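Local coordinates for protein putative NAD-dependent epimerase/dehydratase (PDB 3E8X) that is of unknown function but binds NADP in a Rossmann-type domain and is probably an epimerase or dehydratase of the short-chain dehydrogenase/reductase superfamily, at residues T166-G171 with A205-Q210; T114-E119 with D155-R160. All coordinates share one frame; numbering follows the deposited sequence. Where two conformers were deposited one is given.

Contact 1: T166-G171 with A205-Q210; sequences TIVRPG and AELVDQ. With NAP (NADP nicotinamide-adenine-dinucleotide phosphate), chain B.
The hydroxyl OG1 of Thr166, whose methyl meets Leu207, is gripped twice: by NH1 of Arg125 and by the carbonyl O of Thr213. This buried polar atom is thus satisfied away from the apolar contact. The arrangement is a worked example of the Rossmann-fold sandwich, in which a helix covers one face of a largely parallel sheet; here helix 197-207 lies against strand 164-174. With CG2 anti to the backbone N (chi1 -56° for OG1), Thr166 presents its methyl to Leu207, and the two side chains come tip to tip. Thr166 CG2 stands 4.0 Å from Leu207 CD2 and 4.1 Å from Leu207 CD1, bridging both branches of the leucine. Val168, two residues along the strand, adds a looser apolar touch, its CG2 lying 4.4 Å from Leu207 CD2. Phe218 and Val231 also border Leu207. A type I turn runs from Leu207 to Gln210, closed by a bond of 2.9 Å from Gln210 N to Leu207 O. That carbonyl oxygen also receives NH2 of Arg125, the same guanidinium that holds Thr166, which ties strand and turn together. At the other end, the strand delivers its backbone to the nicotinamide of NADP: Pro170 O lies 3.8 Å from C5N of the cofactor, and Gly171 O lies 3.7 Å from its C4N.

Contact 2: T114-E119 with D155-R160; sequences TIQEAE and DDELKR
Ile115 turns CG1 anti to its own carbonyl carbon, beside the backbone N, and a chi2 of 173° then carries CD1 straight out to the neighbouring helix. There CD1 settles against backbone as much as side chain, 3.6 Å from Leu158 N and 3.8 Å from Leu158 CB. Glu157 joins from the next position: its CG is anti to the backbone N, and this methylene lies 3.9 Å from Ile115 CD1. One methyl thus fills the notch between two successive residues. Helices 100-121 and 145-160 lie side by side on one face of the Rossmann-type sheet; the axes of segments 114-119 and 155-160 run the same way, 17° apart in direction and 10.6 Å apart at closest approach. Inward, Leu158 rests on Phe126 and Met128 of strand 125-129. Outward, the carboxylate of Glu157 holds Arg160 of its own helix, Arg160 NH2 reaching Glu157 OE1 at 2.8 Å. The bond arrives on the anti side of the oxygen, 30° out of the carboxylate plane but close to the guanidinium plane. Arg160 of the second subunit packs on Glu157 as well and comes close to Arg160, and the carboxylate would partly offset these like charges.

How the contacts relate
The contacts occupy opposite faces of strand 164-174, contact 1 and contact 2 lying about 16 Å apart between centres. Thr166 and Val168 serve contact 1, whereas Ile167 turns to helix 145-160 of contact 2, its CG1 lying 3.8 Å from Leu158 CD2. A salt bridge reinforces the joint: Arg169 NH2 reaches Asp155 OD2 at 2.9 Å, and that oxygen also bonds to Ser130. Helix 145-160 and strand 164-174 follow each other in the chain, joined by a short linker. Both elements serve the cofactor, the strand through Pro170 and Gly171 and the helix through the hydroxyl of Tyr147, hydrogen-bonded to NADP. Contact 2 is more remote, the Leu158 side chain lying about 13 Å from NADP.

Contact 1: T166-G171 with A205-Q210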
ATOM      1  N   THR A 166      -1.150  16.237 -10.341  1.00 49.61           N
ATOM      2  CA  THR A 166      -0.570  15.732 -11.605  1.00 49.13           C
ATOM      3  C   THR A 166       0.427  14.667 -11.176  1.00 49.45           C
ATOM      4  O   THR A 166       1.224  14.895 -10.252  1.00 48.85           O
ATOM      5  CB  THR A 166       0.178  16.839 -12.407  1.00 49.31           C
ATOM      6  OG1 THR A 166      -0.705  17.932 -12.664  1.00 48.80           O
ATOM      7  CG2 THR A 166       0.694  16.257 -13.736  1.00 48.26           C
ATOM      8  N   ILE A 167       0.350  13.524 -11.845  1.00 48.96           N
ATOM      9  CA  ILE A 167       1.265  12.379 -11.673  1.00 49.02           C
ATOM     10  C   ILE A 167       2.149  12.209 -12.933  1.00 49.33           C
ATOM     11  O   ILE A 167       1.667  11.998 -14.075  1.00 47.76           O
ATOM     12  CB  ILE A 167       0.542  11.014 -11.392  1.00 49.60           C
ATOM     13  CG1 ILE A 167      -0.363  11.083 -10.127  1.00 50.04           C
ATOM     14  CG2 ILE A 167       1.546   9.881 -11.234  1.00 47.62           C
ATOM     15  CD1 ILE A 167      -1.491  10.013 -10.079  1.00 46.26           C
ATOM     16  N   VAL A 168       3.445  12.377 -12.668  1.00 49.68           N
ATOM     17  CA  VAL A 168       4.536  12.266 -13.660  1.00 49.17           C
ATOM     18  C   VAL A 168       5.217  10.927 -13.436  1.00 48.56           C
ATOM     19  O   VAL A 168       5.777  10.689 -12.382  1.00 48.24           O
ATOM     20  CB  VAL A 168       5.544  13.434 -13.490  1.00 49.38           C
ATOM     21  CG1 VAL A 168       6.565  13.482 -14.657  1.00 46.79           C
ATOM     22  CG2 VAL A 168       4.759  14.757 -13.377  1.00 46.91           C
ATOM     23  N   ARG A 169       5.162  10.070 -14.455  1.00 48.67           N
ATOM     24  CA  ARG A 169       5.788   8.750 -14.415  1.00 48.52           C
ATOM     25  C   ARG A 169       7.004   8.706 -15.341  1.00 49.44           C
ATOM     26  O   ARG A 169       6.878   8.324 -16.507  1.00 49.04           O
ATOM     27  CB  ARG A 169       4.747   7.677 -14.811  1.00 48.02           C
ATOM     28  CG  ARG A 169       3.668   7.526 -13.762  1.00 46.86           C
ATOM     29  CD  ARG A 169       2.483   6.700 -14.207  1.00 48.55           C
ATOM     30  NE  ARG A 169       1.695   6.338 -13.037  1.00 46.32           N
ATOM     31  CZ  ARG A 169       0.591   5.603 -13.058  1.00 48.72           C
ATOM     32  NH1 ARG A 169       0.090   5.145 -14.188  1.00 45.88           N
ATOM     33  NH2 ARG A 169       0.014   5.283 -11.916  1.00 50.68           N
ATOM     34  N   PRO A 170       8.196   9.106 -14.841  1.00 50.14           N
ATOM     35  CA  PRO A 170       9.362   8.973 -15.702  1.00 50.45           C
ATOM     36  C   PRO A 170       9.711   7.527 -16.004  1.00 50.06           C
ATOM     37  O   PRO A 170       9.455   6.634 -15.181  1.00 51.36           O
ATOM     38  CB  PRO A 170      10.503   9.631 -14.917  1.00 50.57           C
ATOM     39  CG  PRO A 170       9.942  10.102 -13.652  1.00 51.88           C
ATOM     40  CD  PRO A 170       8.528   9.662 -13.528  1.00 51.67           C
ATOM     41  N   GLY A 171      10.291   7.318 -17.183  1.00 49.80           N
ATOM     42  CA  GLY A 171      11.062   6.117 -17.517  1.00 48.85           C
ATOM     43  C   GLY A 171      12.299   5.946 -16.642  1.00 48.94           C
ATOM     44  O   GLY A 171      12.530   6.732 -15.705  1.00 49.74           O
ATOM     45  N   ALA A 205       8.714  21.389 -13.003  1.00 49.01           N
ATOM     46  CA  ALA A 205       8.706  22.860 -12.873  1.00 48.49           C
ATOM     47  C   ALA A 205       7.816  23.525 -13.954  1.00 48.34           C
ATOM     48  O   ALA A 205       7.123  24.509 -13.701  1.00 47.30           O
ATOM     49  CB  ALA A 205      10.143  23.418 -12.912  1.00 47.17           C
ATOM     50  N   GLU A 206       7.792  22.953 -15.145  1.00 49.30           N
ATOM     51  CA  GLU A 206       7.027  23.539 -16.237  1.00 49.40           C
ATOM     52  C   GLU A 206       5.528  23.491 -15.929  1.00 49.55           C
ATOM     53  O   GLU A 206       4.791  24.416 -16.287  1.00 48.48           O
ATOM     54  CB  GLU A 206       7.319  22.808 -17.559  1.00 49.96           C
ATOM     55  CG  GLU A 206       6.725  23.470 -18.790  1.00 50.67           C
ATOM     56  CD  GLU A 206       7.340  24.833 -19.124  1.00 53.21           C
ATOM     57  OE1 GLU A 206       8.434  25.178 -18.622  1.00 55.42           O
ATOM     58  OE2 GLU A 206       6.743  25.537 -19.938  1.00 52.73           O
ATOM     59  N   LEU A 207       5.088  22.422 -15.257  1.00 49.45           N
ATOM     60  CA  LEU A 207       3.643  22.169 -15.104  1.00 49.42           C
ATOM     61  C   LEU A 207       3.048  22.516 -13.725  1.00 48.86           C
ATOM     62  O   LEU A 207       1.846  22.527 -13.568  1.00 47.42           O
ATOM     63  CB  LEU A 207       3.309  20.717 -15.553  1.00 49.77           C
ATOM     64  CG  LEU A 207       3.905  19.456 -14.882  1.00 50.17           C
ATOM     65  CD1 LEU A 207       3.393  19.304 -13.470  1.00 49.51           C
ATOM     66  CD2 LEU A 207       3.480  18.258 -15.731  1.00 49.99           C
ATOM     67  N   VAL A 208       3.873  22.924 -12.772  1.00 48.66           N
ATOM     68  CA  VAL A 208       3.394  23.136 -11.432  1.00 49.05           C
ATOM     69  C   VAL A 208       2.259  24.187 -11.349  1.00 49.26           C
ATOM     70  O   VAL A 208       1.293  24.026 -10.577  1.00 49.97           O
ATOM     71  CB  VAL A 208       4.567  23.358 -10.418  1.00 49.50           C
ATOM     72  CG1 VAL A 208       5.193  24.723 -10.643  1.00 50.70           C
ATOM     73  CG2 VAL A 208       4.061  23.182  -8.972  1.00 49.25           C
ATOM     74  N   ASP A 209       2.322  25.220 -12.170  1.00 48.31           N
ATOM     75  CA  ASP A 209       1.317  26.246 -12.142  1.00 48.59           C
ATOM     76  C   ASP A 209       0.381  26.157 -13.324  1.00 48.48           C
ATOM     77  O   ASP A 209      -0.342  27.101 -13.560  1.00 48.45           O
ATOM     78  CB  ASP A 209       1.931  27.650 -12.102  1.00 48.54           C
ATOM     79  CG  ASP A 209       2.884  27.919 -13.257  1.00 49.79           C
ATOM     80  OD1 ASP A 209       3.106  27.048 -14.131  1.00 51.00           O
ATOM     81  OD2 ASP A 209       3.459  28.997 -13.231  1.00 49.48           O
ATOM     82  N   GLN A 210       0.383  25.037 -14.040  1.00 47.99           N
ATOM     83  CA  GLN A 210      -0.507  24.863 -15.190  1.00 47.89           C
ATOM     84  C   GLN A 210      -1.793  24.121 -14.822  1.00 47.68           C
ATOM     85  O   GLN A 210      -1.794  22.910 -14.635  1.00 47.76           O
ATOM     86  CB  GLN A 210       0.247  24.183 -16.330  1.00 47.49           C
ATOM     87  CG  GLN A 210       1.502  24.953 -16.724  1.00 48.09           C
ATOM     88  CD  GLN A 210       1.222  26.340 -17.297  1.00 50.98           C
ATOM     89  OE1 GLN A 210       1.681  27.377 -16.778  1.00 52.12           O
ATOM     90  NE2 GLN A 210       0.464  26.369 -18.355  1.00 48.90           N
TER
HETATM   91  PA  NAP B 500      17.050   9.988  -4.774  0.60 55.92           P
HETATM   92  O1A NAP B 500      17.178   8.651  -4.038  0.60 54.50           O
HETATM   93  O2A NAP B 500      18.294  10.694  -5.269  0.60 54.76           O
HETATM   94  O5B NAP B 500      16.137  10.934  -3.830  0.60 57.97           O
HETATM   95  C5B NAP B 500      15.412  10.457  -2.682  0.60 57.19           C
HETATM   96  C4B NAP B 500      15.408  11.448  -1.519  0.60 56.20           C
HETATM   97  O4B NAP B 500      14.458  10.958  -0.557  0.60 55.38           O
HETATM   98  C3B NAP B 500      16.755  11.608  -0.768  0.60 56.44           C
HETATM   99  O3B NAP B 500      17.257  12.956  -0.742  0.60 55.22           O
HETATM  100  C2B NAP B 500      16.450  11.185   0.659  0.60 56.76           C
HETATM  101  O2B NAP B 500      17.113  11.929   1.711  0.60 56.73           O
HETATM  102  C1B NAP B 500      14.928  11.394   0.714  0.60 57.36           C
HETATM  103  N9A NAP B 500      14.362  10.667   1.879  0.60 57.64           N
HETATM  104  C8A NAP B 500      14.568   9.380   2.199  0.60 57.60           C
HETATM  105  N7A NAP B 500      13.924   9.112   3.351  0.60 57.19           N
HETATM  106  C5A NAP B 500      13.310  10.246   3.743  0.60 57.69           C
HETATM  107  C6A NAP B 500      12.507  10.590   4.836  0.60 57.58           C
HETATM  108  N6A NAP B 500      12.200   9.666   5.769  0.60 57.72           N
HETATM  109  N1A NAP B 500      12.049  11.855   4.983  0.60 57.44           N
HETATM  110  C2A NAP B 500      12.354  12.776   4.068  0.60 57.28           C
HETATM  111  N3A NAP B 500      13.126  12.484   3.001  0.60 57.93           N
HETATM  112  C4A NAP B 500      13.610  11.227   2.816  0.60 57.71           C
HETATM  113  O3  NAP B 500      16.082   9.722  -6.067  0.60 57.07           O
HETATM  114  PN  NAP B 500      16.057  10.515  -7.495  0.60 54.77           P
HETATM  115  O1N NAP B 500      17.049   9.820  -8.386  0.60 56.46           O
HETATM  116  O2N NAP B 500      16.031  11.989  -7.159  0.60 51.55           O
HETATM  117  O5D NAP B 500      14.675  10.067  -8.179  0.60 53.03           O
HETATM  118  C5D NAP B 500      13.436  10.637  -7.773  0.60 54.57           C
HETATM  119  C4D NAP B 500      12.405   9.523  -7.755  0.60 54.59           C
HETATM  120  O4D NAP B 500      12.205   8.972  -9.057  0.60 53.96           O
HETATM  121  C3D NAP B 500      12.849   8.364  -6.874  0.60 54.57           C
HETATM  122  O3D NAP B 500      12.489   8.650  -5.514  0.60 54.90           O
HETATM  123  C2D NAP B 500      12.209   7.136  -7.528  0.60 53.47           C
HETATM  124  O2D NAP B 500      11.094   6.646  -6.814  0.60 45.51           O
HETATM  125  C1D NAP B 500      11.740   7.617  -8.922  0.60 54.44           C
HETATM  126  N1N NAP B 500      12.180   6.790 -10.089  0.60 54.50           N
HETATM  127  C2N NAP B 500      13.442   6.310 -10.208  0.60 55.26           C
HETATM  128  C3N NAP B 500      13.810   5.549 -11.339  0.60 54.63           C
HETATM  129  C7N NAP B 500      15.213   5.023 -11.542  0.60 54.32           C
HETATM  130  O7N NAP B 500      15.556   4.667 -12.685  0.60 49.75           O
HETATM  131  N7N NAP B 500      16.058   5.015 -10.497  0.60 53.88           N
HETATM  132  C4N NAP B 500      12.861   5.296 -12.332  0.60 55.03           C
HETATM  133  C5N NAP B 500      11.582   5.804 -12.187  0.60 54.50           C
HETATM  134  C6N NAP B 500      11.277   6.547 -11.058  0.60 53.48           C
HETATM  135  P2B NAP B 500      18.717  11.875   2.041  0.60 55.25           P
HETATM  136  O1X NAP B 500      19.358  12.915   1.161  0.60 53.94           O
HETATM  137  O2X NAP B 500      18.795  12.247   3.519  0.60 56.56           O
HETATM  138  O3X NAP B 500      19.113  10.465   1.660  0.60 54.50           O

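Contact 2: T114-E119 with D155-R160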
ATOM      1  N   THR A 114       1.702  12.486   3.205  1.00 46.75           N
ATOM      2  CA  THR A 114       1.906  13.831   2.616  0.50 46.69           C
ATOM      3  C   THR A 114       0.625  14.331   1.966  1.00 46.85           C
ATOM      4  O   THR A 114       0.288  15.518   2.039  1.00 46.96           O
ATOM      5  CB  THR A 114       3.050  13.877   1.541  0.50 47.03           C
ATOM      6  OG1 THR A 114       2.697  13.076   0.393  0.50 47.26           O
ATOM      7  CG2 THR A 114       4.356  13.418   2.131  0.50 46.08           C
ATOM      8  N   ILE A 115      -0.090  13.403   1.348  1.00 46.57           N
ATOM      9  CA  ILE A 115      -1.371  13.658   0.739  1.00 47.07           C
ATOM     10  C   ILE A 115      -2.420  14.070   1.776  1.00 47.28           C
ATOM     11  O   ILE A 115      -3.159  15.040   1.555  1.00 46.30           O
ATOM     12  CB  ILE A 115      -1.887  12.396  -0.024  1.00 46.40           C
ATOM     13  CG1 ILE A 115      -0.975  12.093  -1.227  1.00 46.63           C
ATOM     14  CG2 ILE A 115      -3.327  12.578  -0.399  1.00 46.23           C
ATOM     15  CD1 ILE A 115      -1.273  10.771  -1.972  1.00 46.39           C
ATOM     16  N   GLN A 116      -2.474  13.321   2.873  1.00 47.20           N
ATOM     17  CA  GLN A 116      -3.398  13.604   3.956  0.60 48.02           C
ATOM     18  C   GLN A 116      -3.091  14.953   4.590  1.00 47.37           C
ATOM     19  O   GLN A 116      -3.994  15.726   4.931  1.00 46.58           O
ATOM     20  CB  GLN A 116      -3.335  12.496   5.003  0.60 48.04           C
ATOM     21  CG  GLN A 116      -4.114  11.238   4.617  0.60 50.53           C
ATOM     22  CD  GLN A 116      -3.864  10.060   5.573  0.60 50.85           C
ATOM     23  OE1 GLN A 116      -3.162  10.182   6.597  0.60 56.59           O
ATOM     24  NE2 GLN A 116      -4.434   8.905   5.232  0.60 54.47           N
ATOM     25  N   GLU A 117      -1.815  15.249   4.746  1.00 47.79           N
ATOM     26  CA  GLU A 117      -1.428  16.545   5.311  1.00 48.25           C
ATOM     27  C   GLU A 117      -1.809  17.711   4.377  1.00 47.77           C
ATOM     28  O   GLU A 117      -2.246  18.721   4.861  1.00 47.35           O
ATOM     29  CB  GLU A 117       0.060  16.575   5.618  1.00 48.83           C
ATOM     30  CG  GLU A 117       0.483  17.838   6.350  1.00 50.34           C
ATOM     31  CD  GLU A 117      -0.107  17.930   7.749  1.00 52.67           C
ATOM     32  OE1 GLU A 117      -0.333  19.093   8.203  1.00 53.75           O
ATOM     33  OE2 GLU A 117      -0.341  16.848   8.367  1.00 53.23           O
ATOM     34  N   ALA A 118      -1.639  17.554   3.055  1.00 48.01           N
ATOM     35  CA  ALA A 118      -2.074  18.544   2.079  1.00 47.98           C
ATOM     36  C   ALA A 118      -3.595  18.750   2.116  1.00 48.01           C
ATOM     37  O   ALA A 118      -4.035  19.899   2.156  1.00 47.51           O
ATOM     38  CB  ALA A 118      -1.583  18.206   0.652  1.00 48.19           C
ATOM     39  N   GLU A 119      -4.392  17.673   2.145  1.00 48.21           N
ATOM     40  CA  GLU A 119      -5.851  17.805   2.314  1.00 48.91           C
ATOM     41  C   GLU A 119      -6.267  18.541   3.589  1.00 49.31           C
ATOM     42  O   GLU A 119      -7.101  19.463   3.545  1.00 49.30           O
ATOM     43  CB  GLU A 119      -6.528  16.438   2.276  1.00 49.35           C
ATOM     44  CG  GLU A 119      -6.198  15.724   0.992  1.00 52.05           C
ATOM     45  CD  GLU A 119      -7.198  14.743   0.555  1.00 53.58           C
ATOM     46  OE1 GLU A 119      -7.073  13.582   0.997  1.00 58.76           O
ATOM     47  OE2 GLU A 119      -8.065  15.120  -0.257  1.00 53.26           O
ATOM     48  N   ASP A 155       0.089   6.380  -6.040  1.00 48.17           N
ATOM     49  CA  ASP A 155      -0.612   7.060  -7.116  1.00 47.22           C
ATOM     50  C   ASP A 155      -2.111   6.933  -6.969  1.00 46.92           C
ATOM     51  O   ASP A 155      -2.845   7.900  -7.184  1.00 48.11           O
ATOM     52  CB  ASP A 155      -0.180   6.507  -8.504  1.00 48.24           C
ATOM     53  CG  ASP A 155       1.219   6.937  -8.911  1.00 48.56           C
ATOM     54  OD1 ASP A 155       1.803   7.807  -8.216  1.00 48.21           O
ATOM     55  OD2 ASP A 155       1.731   6.405  -9.936  1.00 49.32           O
ATOM     56  N   ASP A 156      -2.578   5.747  -6.604  1.00 46.84           N
ATOM     57  CA  ASP A 156      -4.023   5.528  -6.427  1.00 46.96           C
ATOM     58  C   ASP A 156      -4.626   6.305  -5.254  1.00 46.18           C
ATOM     59  O   ASP A 156      -5.727   6.802  -5.347  1.00 45.60           O
ATOM     60  CB  ASP A 156      -4.330   4.035  -6.297  1.00 46.52           C
ATOM     61  CG  ASP A 156      -4.160   3.284  -7.614  1.00 48.91           C
ATOM     62  OD1 ASP A 156      -4.006   3.913  -8.703  1.00 52.20           O
ATOM     63  OD2 ASP A 156      -4.128   2.048  -7.553  1.00 51.01           O
ATOM     64  N   GLU A 157      -3.883   6.418  -4.171  1.00 46.73           N
ATOM     65  CA  GLU A 157      -4.281   7.259  -3.055  1.00 47.04           C
ATOM     66  C   GLU A 157      -4.473   8.739  -3.492  1.00 46.67           C
ATOM     67  O   GLU A 157      -5.447   9.393  -3.142  1.00 45.62           O
ATOM     68  CB  GLU A 157      -3.242   7.145  -1.929  1.00 47.08           C
ATOM     69  CG  GLU A 157      -3.633   7.893  -0.665  1.00 47.90           C
ATOM     70  CD  GLU A 157      -4.563   7.103   0.269  1.00 52.86           C
ATOM     71  OE1 GLU A 157      -4.890   5.896   0.045  1.00 52.26           O
ATOM     72  OE2 GLU A 157      -4.900   7.705   1.306  1.00 56.75           O
ATOM     73  N   LEU A 158      -3.531   9.256  -4.268  1.00 48.11           N
ATOM     74  CA  LEU A 158      -3.623  10.606  -4.840  1.00 47.73           C
ATOM     75  C   LEU A 158      -4.819  10.763  -5.764  1.00 47.76           C
ATOM     76  O   LEU A 158      -5.548  11.759  -5.677  1.00 46.62           O
ATOM     77  CB  LEU A 158      -2.328  10.968  -5.590  1.00 48.80           C
ATOM     78  CG  LEU A 158      -2.137  12.429  -6.042  1.00 47.34           C
ATOM     79  CD1 LEU A 158      -2.427  13.407  -4.905  1.00 44.88           C
ATOM     80  CD2 LEU A 158      -0.690  12.637  -6.682  1.00 47.34           C
ATOM     81  N   LYS A 159      -5.028   9.770  -6.617  1.00 47.57           N
ATOM     82  CA  LYS A 159      -6.155   9.782  -7.532  1.00 48.76           C
ATOM     83  C   LYS A 159      -7.511   9.752  -6.820  1.00 48.75           C
ATOM     84  O   LYS A 159      -8.466  10.259  -7.370  1.00 49.97           O
ATOM     85  CB  LYS A 159      -6.093   8.620  -8.556  1.00 48.72           C
ATOM     86  CG  LYS A 159      -5.001   8.684  -9.575  1.00 49.60           C
ATOM     87  CD  LYS A 159      -4.991   7.392 -10.450  1.00 50.00           C
ATOM     88  CE  LYS A 159      -3.978   7.444 -11.577  1.00 52.83           C
ATOM     89  NZ  LYS A 159      -4.214   6.389 -12.653  1.00 50.75           N
ATOM     90  N   ARG A 160      -7.606   9.117  -5.645  1.00 48.38           N
ATOM     91  CA  ARG A 160      -8.804   9.120  -4.818  1.00 47.72           C
ATOM     92  C   ARG A 160      -8.952  10.385  -3.975  1.00 47.58           C
ATOM     93  O   ARG A 160      -9.986  10.620  -3.400  1.00 46.76           O
ATOM     94  CB  ARG A 160      -8.809   7.914  -3.864  1.00 48.09           C
ATOM     95  CG  ARG A 160      -9.023   6.550  -4.506  1.00 47.93           C
ATOM     96  CD  ARG A 160      -9.237   5.453  -3.460  1.00 48.26           C
ATOM     97  NE  ARG A 160      -8.033   5.290  -2.625  1.00 47.27           N
ATOM     98  CZ  ARG A 160      -7.070   4.407  -2.858  1.00 47.54           C
ATOM     99  NH1 ARG A 160      -7.136   3.547  -3.873  1.00 45.52           N
ATOM    100  NH2 ARG A 160      -6.021   4.388  -2.054  1.00 47.64           N
TER